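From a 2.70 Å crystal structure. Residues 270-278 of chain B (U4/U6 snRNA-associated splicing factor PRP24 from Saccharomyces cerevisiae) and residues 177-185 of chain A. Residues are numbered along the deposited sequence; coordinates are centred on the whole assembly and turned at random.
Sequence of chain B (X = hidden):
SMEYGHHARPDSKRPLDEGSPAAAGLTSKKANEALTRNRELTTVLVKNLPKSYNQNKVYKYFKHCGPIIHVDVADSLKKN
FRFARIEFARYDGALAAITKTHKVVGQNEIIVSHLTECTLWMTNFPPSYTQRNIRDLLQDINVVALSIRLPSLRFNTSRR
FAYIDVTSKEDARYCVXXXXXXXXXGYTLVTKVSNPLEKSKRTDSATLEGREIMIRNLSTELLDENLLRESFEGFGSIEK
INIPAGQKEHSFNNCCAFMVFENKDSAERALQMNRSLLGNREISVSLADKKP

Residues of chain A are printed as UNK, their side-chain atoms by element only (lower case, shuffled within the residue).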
# COMPACT_ATOMS: atom_id res chain seq x y z
N ALA B 270 2.73 9.45 14.78
CA ALA B 270 1.33 9.60 15.06
C ALA B 270 0.58 9.30 13.79
O ALA B 270 -0.63 9.02 13.82
CB ALA B 270 1.04 11.00 15.53
N LEU B 271 1.29 9.36 12.68
CA LEU B 271 0.65 9.04 11.39
C LEU B 271 0.23 7.56 11.33
O LEU B 271 -0.57 7.19 10.46
CB LEU B 271 1.53 9.41 10.18
CG LEU B 271 1.84 10.88 9.94
CD1 LEU B 271 2.95 11.04 8.89
CD2 LEU B 271 0.57 11.55 9.51
N GLN B 272 0.71 6.73 12.26
CA GLN B 272 0.20 5.36 12.28
C GLN B 272 -1.31 5.31 12.53
O GLN B 272 -1.94 4.33 12.18
CB GLN B 272 0.88 4.48 13.32
CG GLN B 272 2.35 4.26 13.14
CD GLN B 272 2.95 3.64 14.39
OE1 GLN B 272 3.16 2.38 14.48
NE2 GLN B 272 3.23 4.48 15.37
N MSE B 273 -1.87 6.33 13.16
CA MSE B 273 -3.31 6.43 13.43
C MSE B 273 -4.16 6.59 12.16
O MSE B 273 -5.40 6.49 12.22
CB MSE B 273 -3.60 7.61 14.38
CG MSE B 273 -3.08 7.43 15.78
SE MSE B 273 -3.57 5.65 16.54
CE MSE B 273 -4.99 6.48 17.61
N ASN B 274 -3.52 6.85 11.02
CA ASN B 274 -4.25 6.91 9.77
C ASN B 274 -4.78 5.52 9.43
O ASN B 274 -4.10 4.53 9.68
CB ASN B 274 -3.37 7.44 8.65
CG ASN B 274 -4.16 7.81 7.42
OD1 ASN B 274 -5.05 8.68 7.46
ND2 ASN B 274 -3.89 7.11 6.32
N ARG B 275 -6.00 5.45 8.90
CA ARG B 275 -6.66 4.16 8.60
C ARG B 275 -6.82 3.22 9.82
O ARG B 275 -6.86 1.99 9.67
CB ARG B 275 -5.94 3.42 7.48
CG ARG B 275 -6.12 4.00 6.08
CD ARG B 275 -6.44 2.86 5.11
NE ARG B 275 -7.76 2.27 5.37
CZ ARG B 275 -8.18 1.07 4.96
NH1 ARG B 275 -7.38 0.26 4.25
NH2 ARG B 275 -9.42 0.66 5.28
N SER B 276 -6.95 3.80 11.01
CA SER B 276 -7.07 3.00 12.23
C SER B 276 -8.39 3.25 12.93
O SER B 276 -8.95 4.37 12.85
CB SER B 276 -5.94 3.35 13.18
OG SER B 276 -6.31 4.52 13.89
N LEU B 277 -8.85 2.24 13.66
CA LEU B 277 -10.09 2.34 14.41
C LEU B 277 -9.96 3.19 15.67
O LEU B 277 -9.18 2.87 16.56
CB LEU B 277 -10.58 0.93 14.78
CG LEU B 277 -11.92 0.73 15.50
CD1 LEU B 277 -13.05 1.46 14.76
CD2 LEU B 277 -12.24 -0.74 15.65
N LEU B 278 -10.70 4.29 15.76
CA LEU B 278 -10.82 5.03 17.02
C LEU B 278 -12.29 5.01 17.44
O LEU B 278 -13.16 5.45 16.69
CB LEU B 278 -10.33 6.47 16.85
CG LEU B 278 -10.40 7.42 18.04
CD1 LEU B 278 -9.25 7.10 18.95
CD2 LEU B 278 -10.36 8.88 17.57
N UNK A 177 -14.82 -4.22 1.61
CA UNK A 177 -14.25 -2.98 1.13
C UNK A 177 -14.00 -1.93 2.22
O UNK A 177 -13.00 -1.22 2.17
c UNK A 177 -14.25 -1.65 -0.98
o UNK A 177 -14.05 -1.32 -3.30
c UNK A 177 -14.78 -1.78 -2.37
o UNK A 177 -15.91 -2.33 -2.53
c UNK A 177 -15.10 -2.39 0.01
N UNK A 178 -14.89 -1.84 3.20
CA UNK A 178 -14.70 -0.91 4.31
C UNK A 178 -13.67 -1.40 5.31
O UNK A 178 -12.96 -0.58 5.90
c UNK A 178 -16.01 -0.71 5.05
c UNK A 178 -17.04 0.16 4.33
n UNK A 178 -17.57 3.76 4.07
c UNK A 178 -17.76 2.46 4.68
c UNK A 178 -16.61 1.61 4.28
N UNK A 179 -13.59 -2.72 5.53
CA UNK A 179 -12.88 -3.17 6.70
C UNK A 179 -11.47 -3.57 6.41
O UNK A 179 -10.63 -3.57 7.32
c UNK A 179 -14.81 -2.72 9.05
c UNK A 179 -13.61 -4.27 7.45
c UNK A 179 -15.59 -5.10 8.75
c UNK A 179 -14.94 -3.86 8.08
N UNK A 180 -11.19 -3.89 5.16
CA UNK A 180 -9.89 -4.45 4.85
C UNK A 180 -8.79 -3.41 4.93
O UNK A 180 -8.83 -2.36 4.26
n UNK A 180 -7.93 -5.37 2.18
o UNK A 180 -8.16 -6.81 3.90
c UNK A 180 -9.90 -5.17 3.52
c UNK A 180 -8.58 -5.85 3.22
N UNK A 181 -7.82 -3.68 5.80
CA UNK A 181 -6.72 -2.76 6.02
C UNK A 181 -6.95 -1.86 7.21
O UNK A 181 -6.10 -1.00 7.51
N UNK A 182 -8.08 -2.03 7.87
CA UNK A 182 -8.34 -1.29 9.11
C UNK A 182 -7.27 -1.63 10.15
O UNK A 182 -7.02 -2.81 10.41
c UNK A 182 -10.14 -0.72 10.84
c UNK A 182 -9.73 -1.64 9.68
c UNK A 182 -10.37 0.72 10.32
c UNK A 182 -11.34 -1.24 11.54
N UNK A 183 -6.64 -0.61 10.72
CA UNK A 183 -5.69 -0.86 11.78
C UNK A 183 -6.39 -0.90 13.14
O UNK A 183 -6.93 0.11 13.59
c UNK A 183 -3.67 0.20 10.58
c UNK A 183 -2.31 1.92 9.34
c UNK A 183 -2.62 1.34 10.71
n UNK A 183 -1.40 3.10 9.39
c UNK A 183 -4.56 0.17 11.80
N UNK A 184 -6.38 -2.06 13.79
CA UNK A 184 -6.85 -2.15 15.16
C UNK A 184 -5.71 -2.53 16.08
O UNK A 184 -5.21 -3.66 16.06
c UNK A 184 -9.13 -2.82 14.33
c UNK A 184 -9.89 -4.06 13.80
c UNK A 184 -8.00 -3.14 15.31
c UNK A 184 -8.52 -3.12 16.71
N UNK A 185 -5.28 -1.59 16.91
CA UNK A 185 -4.23 -1.83 17.90
C UNK A 185 -2.91 -2.28 17.27
O UNK A 185 -2.14 -3.02 17.90
o UNK A 185 -5.65 -4.45 20.96
c UNK A 185 -6.37 -3.45 20.73
c UNK A 185 -4.68 -2.85 18.95
o UNK A 185 -7.53 -3.32 21.20
c UNK A 185 -5.81 -2.36 19.83

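Position 177, in the last turn of a helix, carries three carbons, the third bearing two oxygens, a carboxylate one methylene longer than aspartate's. Its side chain points away and touches nothing in the chain B stretch. This is A:Glu177.

Position 178 has four carbons in a row ending in nitrogen. Its CA-to-CB bond points away from the chain B stretch, and its backbone O lies 3.8 Å from B:Arg275 NH2, near the guanidinium plane. The unbranched chain with its terminal nitrogen is the signature of A:Lys178.

Position 179 holds four carbons forked at the second. They make no contact with the chain B stretch, but the backbone O accepts a 3.0 Å hydrogen bond from N of position 182, closing a type II turn. The fork gives A:Leu179.

Position 180 shows two carbons, the second carrying one oxygen and one nitrogen. It is the first residue to leave helical phi/psi, and its backbone O receives two hydrogen bonds, from B:Arg275 NH1 (3.0 Å) and B:Arg275 NH2 (3.2 Å). The amide identifies A:Asn180.

Position 181 has no side-chain atoms, and B:Arg275 NH1 sits 3.6 Å from its CA. At phi/psi 96/1 a CB would jam against the preceding carbonyl O; an ideal CB here would also clash with B:Arg275 NH1. This is A:Gly181.

Position 182 again has four carbons forked at the second. CA-to-CB points away, yet the end returns, placing one terminal carbon 4.0 Å from B:Leu277 CB: A:Leu182.

Position 183 is an unbranched run of four carbons ending in a nitrogen that donates to B:Gln272 O at 3.1 Å and, weakly, to B:Asn274 O at 3.1 Å: A:Lys183.

Position 184 has four carbons forked at the first, one arm two carbons long; a carbon of the longer arm lies 4.0 Å from B:Leu277 CD2: A:Ile184.

Position 185 repeats the three-carbon carboxylate, exposed and not touching the partner stretch: A:Glu185.

The contact centres on a single beta bridge between B:Ser276 and A:Lys183, whose CA atoms are 4.1 Å apart. A:Lys183 uses both backbone polar groups: its N donates to B:Arg275 O (2.8 Å, 169°), and its O accepts from B:Leu277 N (2.9 Å, 163°). That same O lies 3.2 Å from B:Ser276 CA, a CA-H...O contact. Each chain also sends a basic side chain to the other's backbone, B:Arg275 to one carbonyl, A:Asn180 O in the A:Leu179–A:Leu182 turn, and A:Lys183 to two, B:Gln272 O in the 3-10 segment and B:Asn274 O in the loop that follows it. B:Leu277, its CA-to-CB bond pointing toward chain A, adds apolar packing against A:Leu182 and A:Ile184. Together the stretches bury 466 Å².

Chain A 177-185: EKLNGLKIE
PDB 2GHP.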